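PDB 3GO9: insulinase family protease from Yersinia pestis, which is a predicted protease of the insulinase (M16) family, whose characterised members are mostly zinc metallopeptidases. Local coordinates for residues Gln16-Pro24 with Pro279-Ser287; Asn33-Pro43 with Pro209-Val220. One frame throughout, in Å; residues are numbered along the deposited sequence. Where two conformers were deposited one is given.

How the interactions relate
Interaction 2 lies in the seven-stranded mixed sheet, where strands 36-41 and 212-218 are direct neighbours; interaction 1 sits nearer the surface, where the loop leading to strand 26-30 crosses the start of helix 283-309. Their centres are about 24 Å apart, with the nearest atoms about 5 Å apart and not touching, and along the chain the strand pair is nested inside the span closed by interaction 1. The chemistry follows the setting. A ladder of direct backbone hydrogen bonds and largely buried side chains joins 33-43 to 209-220, whereas 16-24 meets 279-287 through one leucine, a few smaller apolar touches and two bridging waters.

Interaction 1: Gln16-Pro24 with Pro279-Ser287; sequences QAEALQPDP and PIQDSMALS
Leu20 carries most of the contact, laying its isobutyl group over the first turn of helix 283-309. Its two methyls divide the work: CD1 rests against the backbone, 3.7 Å from Asp282 C, while CD2 meets Leu286 CD2 at 4.1 Å, where the two leucines cross at a slant. CG is turned beside the backbone N of Leu20 (chi1 -61°), which lets the branch reach the helix start. A smaller apolar touch lies further back in the loop, where Ala17 CB comes 3.9 Å from Ser283 CB. Leu414 of helix 408-421 touches both Leu20 and Ser283.

Polar contact between the segments runs through water. One molecule donates to Glu18 O at 2.7 Å and accepts from Ser283 N at 2.9 Å, giving that first-turn amide a partner. A second accepts from Leu20 N and donates more distantly to Gln281 O. The carboxylate of Glu18 turns elsewhere, to a salt bridge with Lys413.

Within 279-287, Ala285 N donates to Asp282 OD1 at 2.9 Å, nearly straight at 167°. The arrangement is that of an aspartate N-cap, with an irregular N-terminal segment draped across the capped helix start.

Interaction 2: Asn33-Pro43 with Pro209-Val220; sequences NGFSWQLLATP and PDAMTLYVVGNV
Ser36 through Ala41 pair in register with Thr213 through Gly218 as adjacent parallel strands of the mixed sheet in this M16-type fold, their axes only 14° apart. Seven backbone hydrogen bonds link the segments, beginning with Ser36 N to Met212 O and ending with Thr42 N to Gly218 O.

Packing is close on the face of Leu39, Leu214 and Val216, which helix 222-233 covers. Leu39 and Val220 slide past each other, Leu39 CD1 3.6 Å from Val220 CG2. Leu39 CG lies anti to its own backbone N (chi1 166°), and the bend beyond brings CD1 back over the neighbouring strand. The Phe35 ring has CE1 3.7 Å from Met212 CB; the selenium of Met212 stands at the ring edge, a Met-aromatic contact, and Phe233 stacks on the ring.

The end near Gly34 is watered but well packed, with Asn33 CG 3.6 Å from Pro209 CB. Asn33 OD1 accepts from Phe35 N in an Asx turn, and a water joins Gly34 O, Ser36 OG and Met212 O; Ser36 OG also bonds Lys30. The other end is looser: Pro43 is exposed, its CA 3.8 Å from Asn219 OD1, and Thr42 N meets Gly218 O from well above the carbonyl plane.

Across the sheet, Gln38 and Tyr215 run side by side, amide and ring planes 60° apart. Arg395 holds the amide oxygen and Gln399 the phenol, while Gln38 OE1 lies 3.3 Å from Tyr215 CE1.

Interaction 1: Gln16-Pro24 with Pro279-Ser287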
# COMPACT_ATOMS: atom_id res chain seq x y z
N GLN A 16 -31.83 -6.41 -9.59
CA GLN A 16 -30.59 -5.77 -10.00
C GLN A 16 -29.94 -4.96 -8.84
O GLN A 16 -30.58 -4.57 -7.87
CB GLN A 16 -30.84 -4.90 -11.26
CG GLN A 16 -31.36 -5.74 -12.45
CD GLN A 16 -30.26 -6.47 -13.27
OE1 GLN A 16 -30.57 -7.29 -14.18
NE2 GLN A 16 -28.99 -6.18 -12.96
N ALA A 17 -28.63 -4.79 -8.93
CA ALA A 17 -27.93 -3.87 -8.03
C ALA A 17 -27.54 -2.59 -8.76
O ALA A 17 -27.35 -2.57 -9.97
CB ALA A 17 -26.73 -4.56 -7.47
N GLU A 18 -27.44 -1.49 -8.03
CA GLU A 18 -27.01 -0.25 -8.61
C GLU A 18 -25.54 -0.34 -9.03
O GLU A 18 -24.78 -1.15 -8.46
CB GLU A 18 -27.15 0.89 -7.60
CG GLU A 18 -26.29 0.72 -6.37
CD GLU A 18 -26.84 1.45 -5.18
OE1 GLU A 18 -26.44 2.62 -4.97
OE2 GLU A 18 -27.69 0.87 -4.49
N ALA A 19 -25.16 0.52 -9.98
CA ALA A 19 -23.80 0.71 -10.37
C ALA A 19 -23.01 1.34 -9.19
O ALA A 19 -23.50 2.28 -8.56
CB ALA A 19 -23.69 1.61 -11.55
N LEU A 20 -21.80 0.87 -8.95
CA LEU A 20 -20.93 1.60 -8.02
C LEU A 20 -20.57 2.97 -8.58
O LEU A 20 -20.34 3.11 -9.79
CB LEU A 20 -19.63 0.82 -7.74
CG LEU A 20 -19.82 -0.54 -7.10
CD1 LEU A 20 -18.43 -1.21 -6.97
CD2 LEU A 20 -20.52 -0.44 -5.75
N GLN A 21 -20.52 3.97 -7.70
CA GLN A 21 -20.26 5.36 -8.02
C GLN A 21 -18.85 5.72 -7.54
O GLN A 21 -18.61 5.79 -6.35
CB GLN A 21 -21.24 6.27 -7.24
CG GLN A 21 -22.70 6.16 -7.58
CD GLN A 21 -23.57 6.99 -6.63
OE1 GLN A 21 -23.10 8.00 -6.07
NE2 GLN A 21 -24.82 6.55 -6.42
N PRO A 22 -17.94 6.02 -8.46
CA PRO A 22 -16.68 6.62 -8.02
C PRO A 22 -16.90 7.86 -7.21
O PRO A 22 -17.84 8.59 -7.46
CB PRO A 22 -15.96 6.96 -9.33
CG PRO A 22 -16.58 5.94 -10.36
CD PRO A 22 -18.02 5.91 -9.93
N ASP A 23 -16.06 8.13 -6.22
CA ASP A 23 -16.34 9.24 -5.34
C ASP A 23 -16.16 10.55 -6.11
O ASP A 23 -15.05 10.83 -6.56
CB ASP A 23 -15.36 9.17 -4.15
CG ASP A 23 -15.56 10.28 -3.15
OD1 ASP A 23 -16.44 11.14 -3.34
OD2 ASP A 23 -14.85 10.28 -2.12
N PRO A 24 -17.22 11.35 -6.31
CA PRO A 24 -17.12 12.55 -7.13
C PRO A 24 -16.35 13.66 -6.42
O PRO A 24 -15.95 14.62 -7.07
CB PRO A 24 -18.61 12.94 -7.35
CG PRO A 24 -19.28 12.46 -6.18
CD PRO A 24 -18.60 11.15 -5.81
N PRO A 279 -9.94 -7.12 -8.54
CA PRO A 279 -10.59 -5.84 -8.22
C PRO A 279 -12.11 -5.90 -8.26
O PRO A 279 -12.73 -6.58 -9.11
CB PRO A 279 -10.05 -4.87 -9.29
CG PRO A 279 -8.68 -5.39 -9.61
CD PRO A 279 -8.90 -6.93 -9.58
N ILE A 280 -12.70 -5.14 -7.36
CA ILE A 280 -14.13 -5.17 -7.15
C ILE A 280 -14.83 -4.29 -8.23
O ILE A 280 -14.64 -3.10 -8.21
CB ILE A 280 -14.40 -4.62 -5.77
CG1 ILE A 280 -13.84 -5.59 -4.72
CG2 ILE A 280 -15.92 -4.42 -5.55
CD1 ILE A 280 -13.49 -4.96 -3.42
N GLN A 281 -15.63 -4.90 -9.09
CA GLN A 281 -16.22 -4.23 -10.29
C GLN A 281 -17.63 -3.77 -10.04
O GLN A 281 -18.17 -2.92 -10.77
CB GLN A 281 -16.32 -5.20 -11.46
CG GLN A 281 -15.03 -5.62 -12.13
CD GLN A 281 -14.20 -4.43 -12.45
OE1 GLN A 281 -14.28 -3.86 -13.56
NE2 GLN A 281 -13.46 -3.97 -11.46
N ASP A 282 -18.28 -4.39 -9.08
CA ASP A 282 -19.69 -4.20 -8.93
C ASP A 282 -20.09 -4.51 -7.51
O ASP A 282 -19.25 -4.90 -6.66
CB ASP A 282 -20.48 -5.06 -9.95
CG ASP A 282 -20.24 -6.55 -9.82
OD1 ASP A 282 -20.08 -7.02 -8.69
OD2 ASP A 282 -20.27 -7.28 -10.85
N SER A 283 -21.36 -4.24 -7.22
CA SER A 283 -21.90 -4.29 -5.87
C SER A 283 -21.84 -5.72 -5.31
O SER A 283 -21.63 -5.91 -4.10
CB SER A 283 -23.33 -3.76 -5.85
OG SER A 283 -23.86 -3.76 -4.52
N MSE A 284 -22.03 -6.70 -6.17
CA MSE A 284 -22.05 -8.11 -5.74
C MSE A 284 -20.67 -8.52 -5.28
O MSE A 284 -20.53 -9.19 -4.22
CB MSE A 284 -22.55 -9.01 -6.89
CG MSE A 284 -23.96 -8.62 -7.35
SE MSE A 284 -24.05 -7.15 -8.69
CE MSE A 284 -23.39 -8.14 -10.26
N ALA A 285 -19.65 -8.11 -6.04
CA ALA A 285 -18.25 -8.36 -5.69
C ALA A 285 -17.93 -7.63 -4.42
O ALA A 285 -17.15 -8.11 -3.59
CB ALA A 285 -17.31 -7.89 -6.78
N LEU A 286 -18.50 -6.42 -4.27
CA LEU A 286 -18.24 -5.67 -3.04
C LEU A 286 -18.75 -6.44 -1.81
O LEU A 286 -18.05 -6.55 -0.78
CB LEU A 286 -18.89 -4.27 -3.12
CG LEU A 286 -18.66 -3.39 -1.90
CD1 LEU A 286 -17.17 -3.13 -1.52
CD2 LEU A 286 -19.37 -2.02 -2.11
N SER A 287 -19.98 -6.92 -1.90
CA SER A 287 -20.57 -7.69 -0.83
C SER A 287 -19.76 -8.96 -0.50
O SER A 287 -19.57 -9.31 0.69
CB SER A 287 -21.99 -8.08 -1.24
OG SER A 287 -22.77 -6.91 -1.16
O HOH W 1 -23.16 -3.12 -9.21
O HOH W 2 -20.88 -1.26 -10.61

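Interaction 2: Asn33-Pro43 with Pro209-Val220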
# COMPACT_ATOMS: atom_id res chain seq x y z
N ASN A 33 -1.23 16.20 -23.43
CA ASN A 33 -0.05 15.29 -23.53
C ASN A 33 -0.19 14.00 -22.74
O ASN A 33 0.77 13.18 -22.67
CB ASN A 33 1.22 16.05 -23.11
CG ASN A 33 1.18 16.48 -21.67
OD1 ASN A 33 0.23 16.16 -20.93
ND2 ASN A 33 2.21 17.18 -21.26
N GLY A 34 -1.36 13.78 -22.17
CA GLY A 34 -1.69 12.58 -21.41
C GLY A 34 -1.38 12.63 -19.91
O GLY A 34 -1.66 11.65 -19.18
N PHE A 35 -0.83 13.75 -19.47
CA PHE A 35 -0.59 13.96 -18.02
C PHE A 35 -1.92 13.94 -17.25
O PHE A 35 -2.88 14.53 -17.68
CB PHE A 35 0.10 15.27 -17.83
CG PHE A 35 0.57 15.52 -16.42
CD1 PHE A 35 1.85 15.14 -16.06
CD2 PHE A 35 -0.25 16.13 -15.49
CE1 PHE A 35 2.30 15.38 -14.77
CE2 PHE A 35 0.20 16.37 -14.17
CZ PHE A 35 1.49 16.01 -13.82
N SER A 36 -1.98 13.18 -16.15
CA SER A 36 -3.22 13.03 -15.37
C SER A 36 -3.11 13.74 -14.06
O SER A 36 -2.01 13.80 -13.48
CB SER A 36 -3.48 11.55 -15.11
OG SER A 36 -3.71 10.85 -16.34
N TRP A 37 -4.22 14.27 -13.59
CA TRP A 37 -4.22 14.89 -12.26
C TRP A 37 -5.52 14.57 -11.53
O TRP A 37 -6.56 14.34 -12.17
CB TRP A 37 -3.99 16.40 -12.32
CG TRP A 37 -4.94 17.17 -13.15
CD1 TRP A 37 -4.80 17.49 -14.49
CD2 TRP A 37 -6.19 17.76 -12.74
NE1 TRP A 37 -5.88 18.23 -14.93
CE2 TRP A 37 -6.74 18.42 -13.88
CE3 TRP A 37 -6.87 17.81 -11.54
CZ2 TRP A 37 -7.97 19.12 -13.84
CZ3 TRP A 37 -8.11 18.51 -11.49
CH2 TRP A 37 -8.64 19.14 -12.64
N GLN A 38 -5.43 14.58 -10.19
CA GLN A 38 -6.56 14.29 -9.35
C GLN A 38 -6.48 15.21 -8.15
O GLN A 38 -5.44 15.34 -7.55
CB GLN A 38 -6.56 12.84 -8.90
CG GLN A 38 -6.54 11.80 -9.99
CD GLN A 38 -6.75 10.38 -9.50
OE1 GLN A 38 -7.22 10.12 -8.37
NE2 GLN A 38 -6.38 9.43 -10.34
N LEU A 39 -7.59 15.85 -7.80
CA LEU A 39 -7.62 16.83 -6.74
C LEU A 39 -8.79 16.51 -5.78
O LEU A 39 -9.94 16.31 -6.19
CB LEU A 39 -7.81 18.22 -7.35
CG LEU A 39 -8.18 19.36 -6.45
CD1 LEU A 39 -7.15 19.54 -5.34
CD2 LEU A 39 -8.29 20.59 -7.37
N LEU A 40 -8.50 16.50 -4.49
CA LEU A 40 -9.48 16.40 -3.47
C LEU A 40 -9.45 17.68 -2.64
O LEU A 40 -8.55 17.87 -1.84
CB LEU A 40 -9.19 15.19 -2.54
CG LEU A 40 -10.24 14.95 -1.44
CD1 LEU A 40 -11.63 14.68 -2.03
CD2 LEU A 40 -9.85 13.85 -0.42
N ALA A 41 -10.42 18.58 -2.84
CA ALA A 41 -10.51 19.75 -1.97
C ALA A 41 -11.07 19.34 -0.60
O ALA A 41 -12.06 18.58 -0.54
CB ALA A 41 -11.44 20.81 -2.63
N THR A 42 -10.50 19.89 0.48
CA THR A 42 -10.89 19.50 1.84
C THR A 42 -11.25 20.73 2.67
O THR A 42 -10.51 21.15 3.56
CB THR A 42 -9.77 18.70 2.52
OG1 THR A 42 -8.59 19.52 2.61
CG2 THR A 42 -9.49 17.41 1.72
N PRO A 43 -12.42 21.28 2.41
CA PRO A 43 -12.81 22.43 3.22
C PRO A 43 -13.09 22.03 4.67
O PRO A 43 -13.14 22.91 5.52
CB PRO A 43 -14.10 22.92 2.52
CG PRO A 43 -14.60 21.76 1.78
CD PRO A 43 -13.39 21.02 1.33
N PRO A 209 4.68 12.14 -19.96
CA PRO A 209 3.51 12.64 -19.22
C PRO A 209 2.41 11.62 -19.13
O PRO A 209 1.61 11.62 -18.18
CB PRO A 209 3.08 13.90 -19.97
CG PRO A 209 3.84 13.85 -21.30
CD PRO A 209 5.11 13.09 -20.99
N ASP A 210 2.34 10.74 -20.15
CA ASP A 210 1.35 9.67 -20.14
C ASP A 210 1.57 8.60 -19.08
O ASP A 210 0.68 7.75 -18.86
CB ASP A 210 1.24 9.05 -21.56
CG ASP A 210 2.52 8.39 -22.02
OD1 ASP A 210 3.61 8.83 -21.62
OD2 ASP A 210 2.42 7.43 -22.86
N ALA A 211 2.73 8.64 -18.41
CA ALA A 211 3.06 7.73 -17.33
C ALA A 211 3.03 8.45 -15.98
O ALA A 211 3.54 7.89 -15.02
CB ALA A 211 4.41 7.14 -17.57
N MSE A 212 2.40 9.61 -15.91
CA MSE A 212 2.41 10.44 -14.68
C MSE A 212 1.02 10.80 -14.21
O MSE A 212 0.14 11.12 -15.01
CB MSE A 212 3.17 11.74 -14.88
CG MSE A 212 4.60 11.50 -15.35
SE MSE A 212 5.56 13.16 -15.45
CE MSE A 212 7.30 12.46 -15.99
N THR A 213 0.86 10.82 -12.90
CA THR A 213 -0.35 11.35 -12.26
C THR A 213 0.04 12.19 -11.08
O THR A 213 0.78 11.71 -10.17
CB THR A 213 -1.29 10.26 -11.77
OG1 THR A 213 -1.60 9.33 -12.85
CG2 THR A 213 -2.57 10.82 -11.23
N LEU A 214 -0.50 13.41 -11.06
CA LEU A 214 -0.35 14.28 -9.90
C LEU A 214 -1.61 14.24 -9.03
O LEU A 214 -2.72 14.36 -9.57
CB LEU A 214 -0.11 15.72 -10.35
CG LEU A 214 0.01 16.76 -9.23
CD1 LEU A 214 1.29 16.65 -8.43
CD2 LEU A 214 -0.14 18.19 -9.83
N TYR A 215 -1.43 14.05 -7.73
CA TYR A 215 -2.53 14.07 -6.80
C TYR A 215 -2.32 15.22 -5.82
O TYR A 215 -1.21 15.47 -5.39
CB TYR A 215 -2.60 12.78 -5.95
CG TYR A 215 -2.69 11.49 -6.72
CD1 TYR A 215 -3.91 10.82 -6.83
CD2 TYR A 215 -1.58 10.92 -7.26
CE1 TYR A 215 -4.01 9.62 -7.56
CE2 TYR A 215 -1.65 9.77 -7.99
CZ TYR A 215 -2.89 9.12 -8.10
OH TYR A 215 -2.97 7.90 -8.81
N VAL A 216 -3.41 15.91 -5.46
CA VAL A 216 -3.36 17.00 -4.53
C VAL A 216 -4.55 16.82 -3.58
O VAL A 216 -5.72 16.67 -4.04
CB VAL A 216 -3.49 18.37 -5.21
CG1 VAL A 216 -3.50 19.55 -4.19
CG2 VAL A 216 -2.38 18.56 -6.27
N VAL A 217 -4.26 16.93 -2.29
CA VAL A 217 -5.32 16.94 -1.26
C VAL A 217 -5.12 18.14 -0.36
O VAL A 217 -4.02 18.30 0.22
CB VAL A 217 -5.23 15.70 -0.38
CG1 VAL A 217 -6.26 15.75 0.79
CG2 VAL A 217 -5.47 14.42 -1.25
N GLY A 218 -6.19 18.91 -0.17
CA GLY A 218 -6.08 20.02 0.76
C GLY A 218 -7.10 21.08 0.53
O GLY A 218 -7.92 21.00 -0.38
N ASN A 219 -7.08 22.10 1.39
CA ASN A 219 -8.07 23.16 1.28
C ASN A 219 -7.53 24.14 0.28
O ASN A 219 -7.02 25.20 0.63
CB ASN A 219 -8.31 23.84 2.63
CG ASN A 219 -9.38 24.93 2.52
OD1 ASN A 219 -10.31 24.81 1.73
ND2 ASN A 219 -9.29 25.94 3.39
N VAL A 220 -7.60 23.75 -0.98
CA VAL A 220 -7.07 24.55 -2.03
C VAL A 220 -8.20 25.16 -2.85
O VAL A 220 -9.33 24.77 -2.71
CB VAL A 220 -6.15 23.72 -2.93
CG1 VAL A 220 -5.07 23.06 -2.11
CG2 VAL A 220 -6.90 22.66 -3.59
O HOH W 3 -1.21 9.99 -17.07